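Local structure of DR2417 (Deinococcus radiodurans, 4XWW) at residues Glu42-Asp47 / Gln142-Glu147. The protein probably degrades and matures RNA as a 5'-3' exonuclease of the metallo-beta-lactamase superfamily, possibly also cutting it internally. Residues are numbered along the deposited sequence; the frame is centred on the assembly and turned at random.
Sequences EIVVVD and QSFVAE
E42 and V44 of strand 42-46 face S143, just before strand 144-150, and F144, its first residue, the CA atoms of V44 and F144 lying 7.8 Å apart, and the two backbones spread apart toward D47 and E147. The carboxylate of E42 reaches the residues that lead into strand 144-150: OE2 accepts the backbone N-H of Q142 in a nearly straight bond (N to OE2 2.7 Å, N-H...O angle 175°), while OE1 takes the backbone N of S143 at 2.9 Å in a more bent one. Both oxygens use their syn lone pairs, and two successive backbone N-H groups thus grip one carboxylate, which fixes its rotation. The strands belong to the two different beta-sheets that pack face to face in the alpha-beta/beta-alpha sandwich of the metallo-beta-lactamase fold. Between the sheets, V44 lays CG2 over one face of the F144 ring, 3.9 Å from its centroid and 29° off the normal, a CH-pi contact closest at CD2 (3.5 Å). A chi1 of -177° leaves this branch beside the backbone N, anti to the carbonyl carbon. The carbonyl O of E42 sits at the ring edge, 3.7 Å from CE2 of F144. Y39 and L163 also touch F144, and F140 packs on V44.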
loop_
_atom_site.group_PDB
_atom_site.type_symbol
_atom_site.label_atom_id
_atom_site.label_comp_id
_atom_site.label_asym_id
_atom_site.label_seq_id
_atom_site.Cartn_x
_atom_site.Cartn_y
_atom_site.Cartn_z
ATOM N N GLU A 42 41.840 -7.292 -8.848
ATOM C CA GLU A 42 41.326 -5.963 -9.145
ATOM C C GLU A 42 39.810 -5.941 -9.049
ATOM O O GLU A 42 39.127 -6.861 -9.500
ATOM C CB GLU A 42 41.776 -5.495 -10.535
ATOM C CG GLU A 42 43.294 -5.333 -10.662
ATOM C CD GLU A 42 43.718 -4.830 -12.038
ATOM O OE1 GLU A 42 42.883 -4.846 -12.968
ATOM O OE2 GLU A 42 44.893 -4.423 -12.190
ATOM N N ILE A 43 39.294 -4.867 -8.467
ATOM C CA ILE A 43 37.860 -4.679 -8.374
ATOM C C ILE A 43 37.437 -3.317 -8.901
ATOM O O ILE A 43 38.062 -2.310 -8.602
ATOM C CB ILE A 43 37.374 -4.840 -6.914
ATOM C CG1 ILE A 43 37.367 -6.325 -6.540
ATOM C CG2 ILE A 43 35.997 -4.209 -6.731
ATOM C CD1 ILE A 43 37.172 -6.599 -5.044
ATOM N N VAL A 44 36.365 -3.301 -9.685
ATOM C CA VAL A 44 35.668 -2.071 -10.029
ATOM C C VAL A 44 34.272 -2.158 -9.428
ATOM O O VAL A 44 33.630 -3.204 -9.522
ATOM C CB VAL A 44 35.583 -1.872 -11.549
ATOM C CG1 VAL A 44 34.903 -0.543 -11.880
ATOM C CG2 VAL A 44 36.983 -1.929 -12.166
ATOM N N VAL A 45 33.808 -1.080 -8.804
ATOM C CA VAL A 45 32.450 -1.067 -8.227
ATOM C C VAL A 45 31.562 -0.117 -9.022
ATOM O O VAL A 45 32.024 0.920 -9.497
ATOM C CB VAL A 45 32.463 -0.640 -6.740
ATOM C CG1 VAL A 45 31.074 -0.892 -6.079
ATOM C CG2 VAL A 45 33.540 -1.392 -5.969
ATOM N N VAL A 46 30.281 -0.449 -9.161
ATOM C CA VAL A 46 29.368 0.401 -9.912
ATOM C C VAL A 46 28.203 0.824 -9.016
ATOM O O VAL A 46 27.488 -0.032 -8.500
ATOM C CB VAL A 46 28.852 -0.310 -11.167
ATOM C CG1 VAL A 46 27.849 0.584 -11.918
ATOM C CG2 VAL A 46 30.031 -0.696 -12.087
ATOM N N ASP A 47 28.143 2.115 -8.714
ATOM C CA ASP A 47 27.032 2.731 -8.000
ATOM C C ASP A 47 27.100 2.457 -6.496
ATOM O O ASP A 47 27.840 1.583 -6.053
ATOM C CB ASP A 47 25.690 2.326 -8.611
ATOM C CG ASP A 47 25.415 3.045 -9.922
ATOM O OD1 ASP A 47 26.148 4.003 -10.232
ATOM O OD2 ASP A 47 24.474 2.655 -10.639
ATOM N N GLN A 142 44.890 -3.089 -14.524
ATOM C CA GLN A 142 45.327 -3.749 -15.749
ATOM C C GLN A 142 44.209 -4.384 -16.560
ATOM O O GLN A 142 44.350 -4.542 -17.776
ATOM C CB GLN A 142 46.347 -4.843 -15.418
ATOM C CG GLN A 142 47.426 -4.413 -14.458
ATOM C CD GLN A 142 48.232 -3.253 -14.995
ATOM O OE1 GLN A 142 48.884 -3.365 -16.036
ATOM N NE2 GLN A 142 48.181 -2.123 -14.298
ATOM N N SER A 143 43.112 -4.751 -15.892
ATOM C CA SER A 143 42.152 -5.696 -16.452
ATOM C C SER A 143 40.862 -5.072 -16.979
ATOM O O SER A 143 40.118 -5.721 -17.710
ATOM C CB SER A 143 41.785 -6.756 -15.397
ATOM O OG SER A 143 42.905 -7.544 -15.030
ATOM N N PHE A 144 40.604 -3.823 -16.603
ATOM C CA PHE A 144 39.317 -3.195 -16.877
ATOM C C PHE A 144 39.419 -1.885 -17.647
ATOM O O PHE A 144 40.206 -1.001 -17.289
ATOM C CB PHE A 144 38.575 -2.913 -15.569
ATOM C CG PHE A 144 38.165 -4.136 -14.815
ATOM C CD1 PHE A 144 37.073 -4.882 -15.224
ATOM C CD2 PHE A 144 38.835 -4.512 -13.665
ATOM C CE1 PHE A 144 36.675 -5.999 -14.513
ATOM C CE2 PHE A 144 38.439 -5.628 -12.946
ATOM C CZ PHE A 144 37.356 -6.370 -13.372
ATOM N N VAL A 145 38.596 -1.759 -18.684
ATOM C CA VAL A 145 38.339 -0.471 -19.319
ATOM C C VAL A 145 36.833 -0.261 -19.448
ATOM O O VAL A 145 36.112 -1.163 -19.904
ATOM C CB VAL A 145 38.998 -0.370 -20.700
ATOM C CG1 VAL A 145 38.608 0.933 -21.378
ATOM C CG2 VAL A 145 40.517 -0.500 -20.577
ATOM N N ALA A 146 36.350 0.910 -19.024
ATOM C CA ALA A 146 34.919 1.207 -19.090
ATOM C C ALA A 146 34.644 2.338 -20.071
ATOM O O ALA A 146 35.303 3.373 -20.017
ATOM C CB ALA A 146 34.384 1.570 -17.704
ATOM N N GLU A 147 33.668 2.126 -20.954
ATOM C CA GLU A 147 33.260 3.114 -21.941
ATOM C C GLU A 147 31.823 3.561 -21.688
ATOM O O GLU A 147 30.907 2.736 -21.684
ATOM C CB GLU A 147 33.383 2.543 -23.360
ATOM C CG GLU A 147 33.081 3.594 -24.442
ATOM C CD GLU A 147 33.107 3.038 -25.861
ATOM O OE1 GLU A 147 33.597 1.912 -26.061
ATOM O OE2 GLU A 147 32.610 3.726 -26.776
#